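Local structure of DNA repair protein RecN (Deinococcus radiodurans, 4ABX) at residues Val21-Glu26 and Lys138-Pro143; Pro31-Gly36 and Ser132-Leu137. The protein may take part in the recombinational repair of damaged DNA as an SMC-like, ATP-binding protein whose coiled-coil domain is described here. All coordinates share one frame; numbering follows the deposited sequence.

Overall arrangement
Both contacts lie on helix 121-141 of the coiled-coil domain, their centres about 11 Å apart. Contact 1 joins the last turn of that helix to helix 6-27, whereas contact 2, about two turns earlier, joins it to the start of helix 33-63, the next helix in the chain after 6-27. Two links run between them: a salt bridge from K138 NZ to E34 OE2 at 2.6 Å, and packing of E23 CG on L137 CD2 at 4.0 Å. Helix 145-169 borders both. The centres of contacts 1 and 2 lie about 23 Å and 15 Å from the centre of the elongated chain.

Contact 1 (Val21-Glu26 and Lys138-Pro143); sequences VQEISE and KNKYGP
E23 and Y141 are brought together by different first torsions: E23 CG stands anti to its backbone N (chi1 -177°) and the chain runs on extended, while Y141 CG lies beside its own N (chi1 -47°), which turns the ring toward helix 6-27. The E23 carboxylate thereby arrives between two donors at the end of helix 121-141. OE1 accepts the phenol hydroxyl, with Y141 OH to E23 OE1 at 2.4 Å, a very short hydrogen bond. OE2 forms a salt bridge with the ammonium group of K140, K140 NZ to E23 OE2 at 2.5 Å, on its syn lone pair. The extended K140 chain crosses that of E23 at about a right angle, and the carboxylate meets the phenol ring at its edge, the two planes almost perpendicular at 89°.

The ring itself is sandwiched. I24 CD1 sits over one face in a CH-pi contact, 4.0 Å from the centroid of the Y141 ring, and I24 CG1 touches Y141 CE2 at 3.8 Å. On the opposite face K140 CB lies over the ring centre. An alanine in place of I24 would probably strip the I24 CD1 methyl from that face of the Y141 ring and leave the phenol freer to shift away from E23. V148 of helix 145-169 touches both I24 and Y141, and F151 meets the Y141 ring, so a third helix completes the packing.

Each carboxylate oxygen of E23 thus has its own partner, one a hydroxyl and one an ammonium group, which limits rotation of the group. The nearby lysine would be expected to stabilise the negative charge on E23, and the tyrosine, though largely buried, keeps its hydroxyl satisfied at this helix-helix junction.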
loop_
_atom_site.group_PDB
_atom_site.type_symbol
_atom_site.label_atom_id
_atom_site.label_comp_id
_atom_site.label_asym_id
_atom_site.label_seq_id
_atom_site.Cartn_x
_atom_site.Cartn_y
_atom_site.Cartn_z
ATOM N N VAL A 21 -59.337 -3.802 -12.427
ATOM C CA VAL A 21 -59.840 -3.122 -11.234
ATOM C C VAL A 21 -59.206 -3.681 -9.964
ATOM O O VAL A 21 -58.779 -2.927 -9.086
ATOM C CB VAL A 21 -61.379 -3.231 -11.139
ATOM C CG1 VAL A 21 -61.875 -2.842 -9.748
ATOM C CG2 VAL A 21 -62.040 -2.379 -12.224
ATOM N N GLN A 22 -59.140 -5.005 -9.876
ATOM C CA GLN A 22 -58.500 -5.667 -8.746
ATOM C C GLN A 22 -57.032 -5.257 -8.634
ATOM O O GLN A 22 -56.562 -4.923 -7.544
ATOM C CB GLN A 22 -58.610 -7.189 -8.878
ATOM C CG GLN A 22 -58.063 -7.962 -7.689
ATOM C CD GLN A 22 -58.221 -9.470 -7.843
ATOM O OE1 GLN A 22 -58.402 -9.983 -8.952
ATOM N NE2 GLN A 22 -58.159 -10.187 -6.725
ATOM N N GLU A 23 -56.310 -5.284 -9.755
ATOM C CA GLU A 23 -54.882 -4.955 -9.739
ATOM C C GLU A 23 -54.621 -3.570 -9.162
ATOM O O GLU A 23 -53.763 -3.394 -8.296
ATOM C CB GLU A 23 -54.254 -5.054 -11.136
ATOM C CG GLU A 23 -52.755 -4.778 -11.121
ATOM C CD GLU A 23 -52.091 -4.922 -12.484
ATOM O OE1 GLU A 23 -52.776 -4.759 -13.517
ATOM O OE2 GLU A 23 -50.873 -5.196 -12.518
ATOM N N ILE A 24 -55.362 -2.588 -9.659
ATOM C CA ILE A 24 -55.242 -1.212 -9.194
ATOM C C ILE A 24 -55.661 -1.047 -7.727
ATOM O O ILE A 24 -55.029 -0.317 -6.960
ATOM C CB ILE A 24 -56.081 -0.274 -10.093
ATOM C CG1 ILE A 24 -55.435 -0.164 -11.476
ATOM C CG2 ILE A 24 -56.259 1.103 -9.442
ATOM C CD1 ILE A 24 -56.352 0.424 -12.550
ATOM N N SER A 25 -56.721 -1.740 -7.330
ATOM C CA SER A 25 -57.264 -1.566 -5.990
ATOM C C SER A 25 -56.357 -2.184 -4.935
ATOM O O SER A 25 -56.257 -1.677 -3.817
ATOM C CB SER A 25 -58.673 -2.162 -5.903
ATOM O OG SER A 25 -59.504 -1.594 -6.900
ATOM N N GLU A 26 -55.699 -3.281 -5.288
ATOM C CA GLU A 26 -54.795 -3.949 -4.352
ATOM C C GLU A 26 -53.581 -3.092 -4.010
ATOM O O GLU A 26 -53.037 -3.187 -2.910
ATOM C CB GLU A 26 -54.353 -5.311 -4.893
ATOM C CG GLU A 26 -55.461 -6.353 -4.862
ATOM C CD GLU A 26 -55.046 -7.673 -5.476
ATOM O OE1 GLU A 26 -53.977 -7.719 -6.121
ATOM O OE2 GLU A 26 -55.789 -8.664 -5.314
ATOM N N LYS A 138 -48.278 2.489 -13.538
ATOM C CA LYS A 138 -48.163 3.572 -14.509
ATOM C C LYS A 138 -47.778 3.045 -15.897
ATOM O O LYS A 138 -48.181 3.605 -16.916
ATOM C CB LYS A 138 -47.169 4.639 -14.022
ATOM C CG LYS A 138 -47.572 5.293 -12.690
ATOM C CD LYS A 138 -46.775 6.557 -12.381
ATOM C CE LYS A 138 -45.334 6.251 -12.027
ATOM N NZ LYS A 138 -44.569 7.505 -11.741
ATOM N N ASN A 139 -47.016 1.956 -15.931
ATOM C CA ASN A 139 -46.623 1.324 -17.193
ATOM C C ASN A 139 -47.789 0.662 -17.943
ATOM O O ASN A 139 -47.713 0.442 -19.157
ATOM C CB ASN A 139 -45.505 0.301 -16.965
ATOM C CG ASN A 139 -44.150 0.958 -16.706
ATOM O OD1 ASN A 139 -43.929 2.118 -17.061
ATOM N ND2 ASN A 139 -43.237 0.213 -16.089
ATOM N N LYS A 140 -48.857 0.343 -17.220
ATOM C CA LYS A 140 -50.041 -0.264 -17.829
ATOM C C LYS A 140 -51.190 0.732 -17.994
ATOM O O LYS A 140 -51.882 0.729 -19.009
ATOM C CB LYS A 140 -50.527 -1.454 -16.992
ATOM C CG LYS A 140 -49.481 -2.533 -16.738
ATOM C CD LYS A 140 -50.049 -3.637 -15.843
ATOM C CE LYS A 140 -48.993 -4.683 -15.508
ATOM N NZ LYS A 140 -49.518 -5.720 -14.583
ATOM N N TYR A 141 -51.382 1.583 -16.991
ATOM C CA TYR A 141 -52.578 2.409 -16.902
ATOM C C TYR A 141 -52.290 3.907 -16.822
ATOM O O TYR A 141 -53.218 4.705 -16.650
ATOM C CB TYR A 141 -53.391 2.009 -15.665
ATOM C CG TYR A 141 -53.592 0.525 -15.484
ATOM C CD1 TYR A 141 -54.402 -0.195 -16.352
ATOM C CD2 TYR A 141 -52.995 -0.151 -14.428
ATOM C CE1 TYR A 141 -54.598 -1.551 -16.188
ATOM C CE2 TYR A 141 -53.193 -1.511 -14.251
ATOM C CZ TYR A 141 -53.990 -2.207 -15.140
ATOM O OH TYR A 141 -54.188 -3.557 -14.982
ATOM N N GLY A 142 -51.013 4.278 -16.945
ATOM C CA GLY A 142 -50.550 5.638 -16.684
ATOM C C GLY A 142 -50.892 6.648 -17.760
ATOM O O GLY A 142 -51.897 6.481 -18.450
ATOM N N PRO A 143 -50.040 7.680 -17.953
ATOM C CA PRO A 143 -48.685 7.923 -17.422
ATOM C C PRO A 143 -48.576 8.263 -15.931
ATOM O O PRO A 143 -47.608 7.849 -15.294
ATOM C CB PRO A 143 -48.183 9.125 -18.243
ATOM C CG PRO A 143 -49.217 9.369 -19.317
ATOM C CD PRO A 143 -50.492 8.782 -18.820
#

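Contact 2 (Pro31-Gly36 and Ser132-Leu137); sequences PGEEEG and SALSKL
This is a small helix-helix packing contact in which one leucine, L134 of helix 121-141, meets the carboxylate end of E33 and the CG methylene of E34 in the first turn of helix 33-63, just after the link from helix 6-27. E34 and L134 have the closest backbones, their CA atoms 8.5 Å apart, and the two segments bury 139 Å² between them with no hydrogen bond across.

L134 CD1 does most of the touching. It lies 3.6 Å from E33 CD and 3.8 Å from E34 CG, and is therefore shared by both acidic chains; the other methyl, L134 CD2, approaches E33 OE2 at 3.7 Å. E33 and L134 reach for each other from opposite directions, whereas E34 and L134 slide past one another, so that E34 OE2 comes alongside L134 CB. For E33 the first torsion, chi1 73°, puts CG between the backbone N and the carbonyl carbon, and the chain then extends toward the leucine. Helix 145-169 also bears on this spot, since L145 touches both L134 and E34, and P29 of the link packs on L134.

The polar ends of the glutamates are engaged elsewhere. E33 OE1 forms a salt bridge with R130 NE, one turn before L134 on the same helix, and E33 OE2 accepts a hydrogen bond from D30 N. E34 OE2 pairs with K138 NZ, one turn after L134.

The basic partners, R130 and K138, thus lie outside 132-137, before and after the leucine in sequence, while L134 packs against the carboxylate end as well as the CG of E33, and against the CG of E34. With both carboxylates paired to basic groups, their charge is probably balanced well enough for a buried leucine methyl to lie against them.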
loop_
_atom_site.group_PDB
_atom_site.type_symbol
_atom_site.label_atom_id
_atom_site.label_comp_id
_atom_site.label_asym_id
_atom_site.label_seq_id
_atom_site.Cartn_x
_atom_site.Cartn_y
_atom_site.Cartn_z
ATOM N N PRO A 31 -52.439 9.471 -5.682
ATOM C CA PRO A 31 -51.746 10.508 -6.451
ATOM C C PRO A 31 -51.073 11.517 -5.528
ATOM O O PRO A 31 -51.686 11.988 -4.569
ATOM C CB PRO A 31 -52.874 11.162 -7.246
ATOM C CG PRO A 31 -53.890 10.065 -7.413
ATOM C CD PRO A 31 -53.831 9.280 -6.129
ATOM N N GLY A 32 -49.812 11.828 -5.802
ATOM C CA GLY A 32 -49.060 12.733 -4.949
ATOM C C GLY A 32 -48.061 12.050 -4.026
ATOM O O GLY A 32 -47.063 12.657 -3.633
ATOM N N GLU A 33 -48.313 10.787 -3.686
ATOM C CA GLU A 33 -47.467 10.073 -2.726
ATOM C C GLU A 33 -46.021 9.906 -3.201
ATOM O O GLU A 33 -45.123 9.665 -2.392
ATOM C CB GLU A 33 -48.064 8.704 -2.376
ATOM C CG GLU A 33 -47.946 7.649 -3.492
ATOM C CD GLU A 33 -48.480 6.284 -3.068
ATOM O OE1 GLU A 33 -47.872 5.654 -2.178
ATOM O OE2 GLU A 33 -49.513 5.842 -3.618
ATOM N N GLU A 34 -45.794 10.030 -4.506
ATOM C CA GLU A 34 -44.458 9.802 -5.058
ATOM C C GLU A 34 -43.456 10.880 -4.670
ATOM O O GLU A 34 -42.243 10.631 -4.676
ATOM C CB GLU A 34 -44.509 9.646 -6.581
ATOM C CG GLU A 34 -45.137 8.342 -7.041
ATOM C CD GLU A 34 -45.411 8.313 -8.534
ATOM O OE1 GLU A 34 -46.032 9.267 -9.052
ATOM O OE2 GLU A 34 -45.002 7.332 -9.189
ATOM N N GLU A 35 -43.956 12.073 -4.338
ATOM C CA GLU A 35 -43.085 13.165 -3.908
ATOM C C GLU A 35 -42.330 12.802 -2.635
ATOM O O GLU A 35 -41.106 12.936 -2.565
ATOM C CB GLU A 35 -43.868 14.462 -3.679
ATOM C CG GLU A 35 -42.966 15.604 -3.215
ATOM C CD GLU A 35 -43.735 16.812 -2.708
ATOM O OE1 GLU A 35 -44.977 16.727 -2.581
ATOM O OE2 GLU A 35 -43.091 17.848 -2.432
ATOM N N GLY A 36 -43.072 12.358 -1.624
ATOM C CA GLY A 36 -42.478 11.920 -0.374
ATOM C C GLY A 36 -41.574 10.713 -0.557
ATOM O O GLY A 36 -40.480 10.657 0.008
ATOM N N SER A 132 -41.682 0.820 -7.054
ATOM C CA SER A 132 -41.741 -0.196 -8.097
ATOM C C SER A 132 -43.180 -0.610 -8.370
ATOM O O SER A 132 -43.556 -0.827 -9.520
ATOM C CB SER A 132 -40.923 -1.426 -7.706
ATOM O OG SER A 132 -41.109 -2.463 -8.654
ATOM N N ALA A 133 -43.981 -0.722 -7.312
ATOM C CA ALA A 133 -45.378 -1.114 -7.469
ATOM C C ALA A 133 -46.147 -0.025 -8.208
ATOM O O ALA A 133 -46.966 -0.315 -9.080
ATOM C CB ALA A 133 -46.018 -1.417 -6.116
ATOM N N LEU A 134 -45.872 1.231 -7.864
ATOM C CA LEU A 134 -46.521 2.360 -8.528
ATOM C C LEU A 134 -46.084 2.463 -9.994
ATOM O O LEU A 134 -46.903 2.752 -10.870
ATOM C CB LEU A 134 -46.252 3.676 -7.775
ATOM C CG LEU A 134 -46.857 3.779 -6.375
ATOM C CD1 LEU A 134 -46.341 5.010 -5.631
ATOM C CD2 LEU A 134 -48.389 3.780 -6.440
ATOM N N SER A 135 -44.801 2.218 -10.255
ATOM C CA SER A 135 -44.265 2.238 -11.623
ATOM C C SER A 135 -44.904 1.181 -12.519
ATOM O O SER A 135 -45.227 1.445 -13.679
ATOM C CB SER A 135 -42.744 2.029 -11.623
ATOM O OG SER A 135 -42.073 3.158 -11.101
ATOM N N LYS A 136 -45.069 -0.023 -11.985
ATOM C CA LYS A 136 -45.718 -1.091 -12.736
ATOM C C LYS A 136 -47.137 -0.691 -13.157
ATOM O O LYS A 136 -47.559 -0.984 -14.279
ATOM C CB LYS A 136 -45.731 -2.390 -11.929
ATOM C CG LYS A 136 -44.337 -2.924 -11.617
ATOM C CD LYS A 136 -44.398 -4.241 -10.854
ATOM C CE LYS A 136 -43.000 -4.793 -10.585
ATOM N NZ LYS A 136 -43.045 -6.088 -9.847
ATOM N N LEU A 137 -47.858 -0.009 -12.265
ATOM C CA LEU A 137 -49.211 0.468 -12.570
ATOM C C LEU A 137 -49.218 1.552 -13.642
ATOM O O LEU A 137 -50.069 1.549 -14.537
ATOM C CB LEU A 137 -49.901 1.004 -11.311
ATOM C CG LEU A 137 -50.423 -0.027 -10.312
ATOM C CD1 LEU A 137 -51.303 0.653 -9.274
ATOM C CD2 LEU A 137 -51.200 -1.111 -11.041
#